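Local coordinates for protein peptidase, zinc-dependent (Methanocorpusculum labreanum, PDB 3LMC) that probably hydrolyses peptide bonds as a zinc-dependent metallopeptidase of family M54, and carries a bound zinc ion and a separate iron(III) ion, at residues F71-M76 and H88-L92; V56-D61 and L115-I119. All coordinates share one frame. Numbering follows the deposited sequence.

Contact 1 (F71-M76 and H88-L92); sequences FKPADM and HEKIL
Phe71 ends the short helix 68-71, and from Lys72 the backbone runs extended through Pro73 before folding into a type I beta turn, Pro73 to Met76, closed by Met76 N to Pro73 O at 3.1 Å. The other segment begins as a helix finishes: His88 is still helical, Glu89 has left it at phi/psi -115/85, and Lys90 to Leu92 are beta. The backbones come closest at Phe71 and Glu89, with CA atoms 6.7 Å apart. Lys72 reaches forward across the turn, its NZ donating to Met76 O (2.7 Å) and Pro73 O (3.3 Å). Phe71, chi1 m, points its ring along the incoming strand, and Ile91 (m, t) lays CD1 over one face in a CH-pi contact, 3.7 Å from the centroid and 20° off the ring normal. The two segments flank helix 78-88: the turn leads into that helix, and the helix into strand 90-94 of the five-stranded mixed sheet of this M54-family protein. His4 of strand 3-7 meets the Phe71 ring edge-to-face and hydrogen-bonds Glu89 OE1 through NE2. Glu89 folds up with chi1 and chi2 both m, bringing OE2 to 3.3 Å from Pro73 CD; its OE1 lies 3.4 Å from Phe71 O, but both are acceptors and do not bond. At the outer end Met76, present as selenomethionine, extended (t, t) and then turned at chi3 m, places CE 3.7 Å from Glu89 OE2 and 3.8 Å from His88 CB.

Contact 2 (V56-D61 and L115-I119); sequences VLLKLD and LGVAI
Residues 56-61 of helix 53-66 lie across strand 117-119; the axes of helix 56-61 and strand 117-119 approach to 8.1 Å, their directions 135° apart, and the nearest CA atoms, Leu57 and Val117, are 6.2 Å from each other. Val117 (chi1 m) packs against the helix at the middle of the contact: CG2 sits 3.5 Å from Leu57 O and CG1 3.9 Å from Asp61 N. Leu57 (m, t) leaves the helix sideways yet reaches the strand, with CD2 3.6 Å from Ala118 C and 3.8 Å from Ile119 CB. Leu60, whose chi1 of -137° lies between wells, brings CD1 to 4.0 Å from Val117 CB, and Val56 (t) sets CG1 3.7 Å from CD1 of a fully extended Ile119 (t, t). This helix covers one face of the mixed sheet; Ala118 points to the other, touching Glu150 of the zinc-binding HExxH helix 136-154, as in a three-layer alpha/beta/alpha sandwich. Gly116, at phi/psi 53/40, and Val117 both face Tyr112, a G1 beta bulge. Just before it, Leu115 (m, t) turns back to the helix, its CD1 3.8 Å from Asp61 CB and 3.9 Å from Leu58 CD2. Asp61 (t) spends its carboxylate on salt bridges to Arg64 and Arg65.

The centres of the two contacts are 14 Å apart, and the sheet joins them: strands 90-94 and 117-120 are parallel neighbours, paired here by probable hydrogen bonds from Ala118 N to Ile91 O (2.8 Å) and from Ile91 N to Gly116 O (3.1 Å). In sequence the order is 56-61, 71-76, 88-92, 115-119, so contact 2 brackets contact 1. Ile91 also packs CG2 on Leu60 CD1 at 3.7 Å, so that Ile91 joins the apolar residues packed against helix 53-66. Contact 1 lies at the periphery, away from both metal sites, whereas contact 2 is buried, with the Ala118 side chain about 9 Å from the zinc.

Contact 1 (F71-M76 and H88-L92)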
ATOM      1  N   PHE A  71       1.919  14.480  -8.657  1.00 22.37           N
ATOM      2  CA  PHE A  71       2.484  13.195  -9.104  1.00 29.80           C
ATOM      3  C   PHE A  71       3.231  13.174 -10.447  1.00 30.41           C
ATOM      4  O   PHE A  71       3.998  12.240 -10.710  1.00 32.06           O
ATOM      5  CB  PHE A  71       1.398  12.115  -9.122  1.00 29.17           C
ATOM      6  CG  PHE A  71       0.718  11.925  -7.796  1.00 27.34           C
ATOM      7  CD1 PHE A  71       1.321  11.175  -6.793  1.00 27.81           C
ATOM      8  CD2 PHE A  71      -0.521  12.503  -7.546  1.00 25.93           C
ATOM      9  CE1 PHE A  71       0.694  11.011  -5.563  1.00 23.65           C
ATOM     10  CE2 PHE A  71      -1.156  12.332  -6.320  1.00 24.65           C
ATOM     11  CZ  PHE A  71      -0.552  11.591  -5.334  1.00 24.92           C
ATOM     12  N   LYS A  72       3.002  14.172 -11.297  1.00 27.98           N
ATOM     13  CA  LYS A  72       3.594  14.166 -12.639  1.00 22.40           C
ATOM     14  C   LYS A  72       5.056  14.609 -12.605  1.00 22.19           C
ATOM     15  O   LYS A  72       5.356  15.687 -12.106  1.00 26.04           O
ATOM     16  CB  LYS A  72       2.781  15.066 -13.572  1.00 19.73           C
ATOM     17  CG  LYS A  72       3.370  15.232 -14.962  1.00 23.57           C
ATOM     18  CD  LYS A  72       2.525  16.165 -15.822  1.00 29.29           C
ATOM     19  CE  LYS A  72       2.972  17.619 -15.684  1.00 31.50           C
ATOM     20  NZ  LYS A  72       4.430  17.843 -16.000  1.00 31.53           N
ATOM     21  N   PRO A  73       5.976  13.772 -13.119  1.00 22.36           N
ATOM     22  CA  PRO A  73       7.380  14.188 -13.227  1.00 27.17           C
ATOM     23  C   PRO A  73       7.466  15.489 -14.018  1.00 32.38           C
ATOM     24  O   PRO A  73       6.635  15.711 -14.897  1.00 29.87           O
ATOM     25  CB  PRO A  73       8.021  13.055 -14.035  1.00 25.08           C
ATOM     26  CG  PRO A  73       7.171  11.876 -13.766  1.00 28.56           C
ATOM     27  CD  PRO A  73       5.764  12.410 -13.638  1.00 27.89           C
ATOM     28  N   ALA A  74       8.442  16.338 -13.704  1.00 36.79           N
ATOM     29  CA  ALA A  74       8.636  17.585 -14.443  1.00 42.27           C
ATOM     30  C   ALA A  74       8.813  17.353 -15.946  1.00 42.38           C
ATOM     31  O   ALA A  74       8.323  18.128 -16.757  1.00 43.75           O
ATOM     32  CB  ALA A  74       9.830  18.351 -13.884  1.00 46.73           C
ATOM     33  N   ASP A  75       9.505  16.280 -16.313  1.00 42.65           N
ATOM     34  CA  ASP A  75       9.801  16.016 -17.717  1.00 42.84           C
ATOM     35  C   ASP A  75       8.687  15.261 -18.442  1.00 40.25           C
ATOM     36  O   ASP A  75       8.908  14.722 -19.525  1.00 42.82           O
ATOM     37  CB  ASP A  75      11.133  15.257 -17.860  1.00 42.27           C
ATOM     38  CG  ASP A  75      11.066  13.832 -17.315  1.00 44.37           C
ATOM     39  OD1 ASP A  75       9.961  13.375 -16.936  1.00 40.86           O
ATOM     40  OD2 ASP A  75      12.126  13.170 -17.266  1.00 46.13           O
HETATM   41  N   MSE A  76       7.498  15.218 -17.850  1.00 37.38           N
HETATM   42  CA  MSE A  76       6.372  14.508 -18.461  1.00 34.98           C
HETATM   43  C   MSE A  76       5.256  15.440 -18.945  1.00 32.98           C
HETATM   44  O   MSE A  76       4.671  16.205 -18.170  1.00 36.39           O
HETATM   45  CB  MSE A  76       5.801  13.436 -17.519  1.00 31.82           C
HETATM   46  CG  MSE A  76       4.667  12.642 -18.151  1.00 30.05           C
HETATM   47 SE   MSE A  76       3.764  11.407 -16.926  1.00 34.89          SE
HETATM   48  CE  MSE A  76       5.184  10.083 -16.746  1.00 18.37           C
ATOM     49  N   HIS A  88       2.347   4.925 -14.947  1.00 14.30           N
ATOM     50  CA  HIS A  88       3.661   5.461 -14.598  1.00 20.00           C
ATOM     51  C   HIS A  88       3.833   5.862 -13.144  1.00 24.13           C
ATOM     52  O   HIS A  88       4.926   5.735 -12.590  1.00 26.13           O
ATOM     53  CB  HIS A  88       3.999   6.647 -15.505  1.00 22.17           C
ATOM     54  CG  HIS A  88       4.184   6.263 -16.935  1.00 24.51           C
ATOM     55  ND1 HIS A  88       5.400   5.868 -17.448  1.00 30.29           N
ATOM     56  CD2 HIS A  88       3.304   6.200 -17.962  1.00 27.45           C
ATOM     57  CE1 HIS A  88       5.261   5.573 -18.727  1.00 31.68           C
ATOM     58  NE2 HIS A  88       4.000   5.769 -19.064  1.00 31.14           N
ATOM     59  N   GLU A  89       2.771   6.363 -12.527  1.00 21.21           N
ATOM     60  CA  GLU A  89       2.890   6.887 -11.171  1.00 18.42           C
ATOM     61  C   GLU A  89       2.069   6.037 -10.207  1.00 13.56           C
ATOM     62  O   GLU A  89       0.911   6.330  -9.918  1.00 15.02           O
ATOM     63  CB  GLU A  89       2.474   8.360 -11.128  1.00 18.73           C
ATOM     64  CG  GLU A  89       3.178   9.213 -12.188  1.00 22.69           C
ATOM     65  CD  GLU A  89       4.704   9.177 -12.072  1.00 27.95           C
ATOM     66  OE1 GLU A  89       5.227   9.127 -10.937  1.00 26.27           O
ATOM     67  OE2 GLU A  89       5.387   9.207 -13.121  1.00 26.00           O
ATOM     68  N   LYS A  90       2.679   4.953  -9.747  1.00 12.26           N
ATOM     69  CA  LYS A  90       2.002   4.011  -8.878  1.00 14.77           C
ATOM     70  C   LYS A  90       1.862   4.661  -7.520  1.00 20.03           C
ATOM     71  O   LYS A  90       2.792   5.311  -7.051  1.00 22.05           O
ATOM     72  CB  LYS A  90       2.831   2.740  -8.740  1.00 14.46           C
ATOM     73  CG  LYS A  90       3.207   2.081 -10.069  1.00 15.91           C
ATOM     74  CD  LYS A  90       2.006   1.869 -10.968  1.00 14.92           C
ATOM     75  CE  LYS A  90       2.407   1.051 -12.239  1.00 16.72           C
ATOM     76  NZ  LYS A  90       1.226   0.870 -13.144  1.00 13.29           N
ATOM     77  N   ILE A  91       0.709   4.494  -6.886  1.00 21.19           N
ATOM     78  CA  ILE A  91       0.516   5.017  -5.538  1.00 17.99           C
ATOM     79  C   ILE A  91       0.138   3.930  -4.543  1.00 17.18           C
ATOM     80  O   ILE A  91      -0.752   3.124  -4.808  1.00 17.89           O
ATOM     81  CB  ILE A  91      -0.574   6.089  -5.526  1.00 17.06           C
ATOM     82  CG1 ILE A  91      -0.132   7.276  -6.387  1.00 18.16           C
ATOM     83  CG2 ILE A  91      -0.932   6.495  -4.085  1.00 15.84           C
ATOM     84  CD1 ILE A  91      -1.247   8.278  -6.675  1.00 20.16           C
ATOM     85  N   LEU A  92       0.816   3.925  -3.399  1.00 18.08           N
ATOM     86  CA  LEU A  92       0.400   3.129  -2.247  1.00 15.37           C
ATOM     87  C   LEU A  92      -0.121   4.082  -1.171  1.00 16.85           C
ATOM     88  O   LEU A  92       0.634   4.898  -0.630  1.00 17.98           O
ATOM     89  CB  LEU A  92       1.575   2.314  -1.688  1.00 10.18           C
ATOM     90  CG  LEU A  92       1.320   1.586  -0.351  1.00 13.36           C
ATOM     91  CD1 LEU A  92       0.133   0.641  -0.460  1.00  7.04           C
ATOM     92  CD2 LEU A  92       2.561   0.830   0.179  1.00 12.93           C
TER

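Contact 2 (V56-D61 and L115-I119)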
ATOM      1  N   VAL A  56     -12.224   3.176  -2.423  1.00 18.37           N
ATOM      2  CA  VAL A  56     -11.104   4.051  -2.083  1.00 18.85           C
ATOM      3  C   VAL A  56     -10.072   4.023  -3.218  1.00 18.54           C
ATOM      4  O   VAL A  56      -9.521   5.052  -3.589  1.00 17.17           O
ATOM      5  CB  VAL A  56     -10.442   3.659  -0.737  1.00 19.92           C
ATOM      6  CG1 VAL A  56      -9.286   4.606  -0.410  1.00 16.13           C
ATOM      7  CG2 VAL A  56     -11.486   3.661   0.420  1.00 15.89           C
ATOM      8  N   LEU A  57      -9.830   2.850  -3.797  1.00 16.82           N
ATOM      9  CA  LEU A  57      -8.815   2.743  -4.835  1.00 21.64           C
ATOM     10  C   LEU A  57      -9.210   3.528  -6.100  1.00 23.89           C
ATOM     11  O   LEU A  57      -8.370   4.188  -6.723  1.00 25.71           O
ATOM     12  CB  LEU A  57      -8.508   1.274  -5.138  1.00 19.17           C
ATOM     13  CG  LEU A  57      -7.805   0.485  -4.027  1.00 18.29           C
ATOM     14  CD1 LEU A  57      -7.718  -0.987  -4.388  1.00 19.95           C
ATOM     15  CD2 LEU A  57      -6.402   1.036  -3.752  1.00 18.98           C
ATOM     16  N   LEU A  58     -10.489   3.472  -6.458  1.00 22.03           N
ATOM     17  CA  LEU A  58     -11.010   4.232  -7.600  1.00 23.72           C
ATOM     18  C   LEU A  58     -10.876   5.733  -7.334  1.00 26.19           C
ATOM     19  O   LEU A  58     -10.484   6.509  -8.212  1.00 25.17           O
ATOM     20  CB  LEU A  58     -12.488   3.884  -7.852  1.00 22.62           C
ATOM     21  CG  LEU A  58     -12.776   2.419  -8.198  1.00 27.67           C
ATOM     22  CD1 LEU A  58     -14.266   2.172  -8.432  1.00 29.85           C
ATOM     23  CD2 LEU A  58     -11.979   2.014  -9.428  1.00 27.71           C
ATOM     24  N   LYS A  59     -11.220   6.134  -6.114  1.00 22.62           N
ATOM     25  CA  LYS A  59     -11.062   7.516  -5.686  1.00 24.15           C
ATOM     26  C   LYS A  59      -9.589   7.955  -5.739  1.00 24.00           C
ATOM     27  O   LYS A  59      -9.287   9.112  -6.058  1.00 20.88           O
ATOM     28  CB  LYS A  59     -11.608   7.684  -4.269  1.00 22.73           C
ATOM     29  CG  LYS A  59     -11.680   9.103  -3.812  1.00 20.50           C
ATOM     30  CD  LYS A  59     -12.113   9.184  -2.342  1.00 25.51           C
ATOM     31  CE  LYS A  59     -12.326  10.633  -1.905  1.00 25.51           C
ATOM     32  NZ  LYS A  59     -12.858  10.700  -0.519  1.00 32.90           N
ATOM     33  N   LEU A  60      -8.683   7.027  -5.428  1.00 20.47           N
ATOM     34  CA  LEU A  60      -7.249   7.311  -5.449  1.00 24.21           C
ATOM     35  C   LEU A  60      -6.760   7.565  -6.884  1.00 21.21           C
ATOM     36  O   LEU A  60      -5.959   8.470  -7.136  1.00 17.09           O
ATOM     37  CB  LEU A  60      -6.470   6.144  -4.848  1.00 27.74           C
ATOM     38  CG  LEU A  60      -5.335   6.482  -3.887  1.00 32.12           C
ATOM     39  CD1 LEU A  60      -4.378   5.297  -3.789  1.00 21.84           C
ATOM     40  CD2 LEU A  60      -4.606   7.733  -4.342  1.00 34.93           C
ATOM     41  N   ASP A  61      -7.230   6.755  -7.823  1.00 19.79           N
ATOM     42  CA  ASP A  61      -6.915   7.009  -9.224  1.00 20.53           C
ATOM     43  C   ASP A  61      -7.420   8.405  -9.625  1.00 20.92           C
ATOM     44  O   ASP A  61      -6.694   9.199 -10.216  1.00 21.72           O
ATOM     45  CB  ASP A  61      -7.524   5.943 -10.121  1.00 17.43           C
ATOM     46  CG  ASP A  61      -7.484   6.336 -11.589  1.00 21.45           C
ATOM     47  OD1 ASP A  61      -6.381   6.403 -12.178  1.00 15.87           O
ATOM     48  OD2 ASP A  61      -8.561   6.600 -12.147  1.00 26.86           O
ATOM     49  N   LEU A 115      -5.185   0.111 -12.525  1.00 16.07           N
ATOM     50  CA  LEU A 115      -5.058   1.559 -12.320  1.00 17.61           C
ATOM     51  C   LEU A 115      -3.807   1.981 -11.521  1.00 19.72           C
ATOM     52  O   LEU A 115      -3.672   3.148 -11.122  1.00 20.70           O
ATOM     53  CB  LEU A 115      -6.300   2.126 -11.643  1.00 20.38           C
ATOM     54  CG  LEU A 115      -7.637   1.939 -12.349  1.00 27.71           C
ATOM     55  CD1 LEU A 115      -8.742   2.634 -11.547  1.00 27.14           C
ATOM     56  CD2 LEU A 115      -7.585   2.456 -13.784  1.00 27.28           C
ATOM     57  N   GLY A 116      -2.879   1.056 -11.307  1.00 10.26           N
ATOM     58  CA  GLY A 116      -1.660   1.400 -10.594  1.00 13.26           C
ATOM     59  C   GLY A 116      -1.909   2.078  -9.251  1.00 16.39           C
ATOM     60  O   GLY A 116      -1.203   3.020  -8.889  1.00 17.27           O
ATOM     61  N   VAL A 117      -2.916   1.618  -8.509  1.00 14.23           N
ATOM     62  CA  VAL A 117      -3.139   2.120  -7.146  1.00 15.55           C
ATOM     63  C   VAL A 117      -3.289   0.972  -6.164  1.00 16.39           C
ATOM     64  O   VAL A 117      -3.890  -0.052  -6.489  1.00 17.68           O
ATOM     65  CB  VAL A 117      -4.406   2.995  -7.033  1.00 16.86           C
ATOM     66  CG1 VAL A 117      -4.202   4.355  -7.735  1.00 14.11           C
ATOM     67  CG2 VAL A 117      -5.640   2.235  -7.588  1.00 12.34           C
ATOM     68  N   ALA A 118      -2.756   1.152  -4.959  1.00 13.02           N
ATOM     69  CA  ALA A 118      -2.846   0.134  -3.924  1.00 12.29           C
ATOM     70  C   ALA A 118      -3.061   0.799  -2.573  1.00 16.41           C
ATOM     71  O   ALA A 118      -2.913   2.021  -2.434  1.00 13.52           O
ATOM     72  CB  ALA A 118      -1.585  -0.727  -3.906  1.00 18.56           C
ATOM     73  N   ILE A 119      -3.410  -0.001  -1.572  1.00 13.56           N
ATOM     74  CA  ILE A 119      -3.708   0.540  -0.253  1.00 16.62           C
ATOM     75  C   ILE A 119      -3.285  -0.435   0.837  1.00 15.29           C
ATOM     76  O   ILE A 119      -3.391  -1.651   0.656  1.00 18.48           O
ATOM     77  CB  ILE A 119      -5.229   0.863  -0.112  1.00 21.81           C
ATOM     78  CG1 ILE A 119      -5.519   1.660   1.161  1.00 15.31           C
ATOM     79  CG2 ILE A 119      -6.059  -0.409  -0.124  1.00 23.84           C
ATOM     80  CD1 ILE A 119      -6.964   2.268   1.192  1.00 14.79           C
TER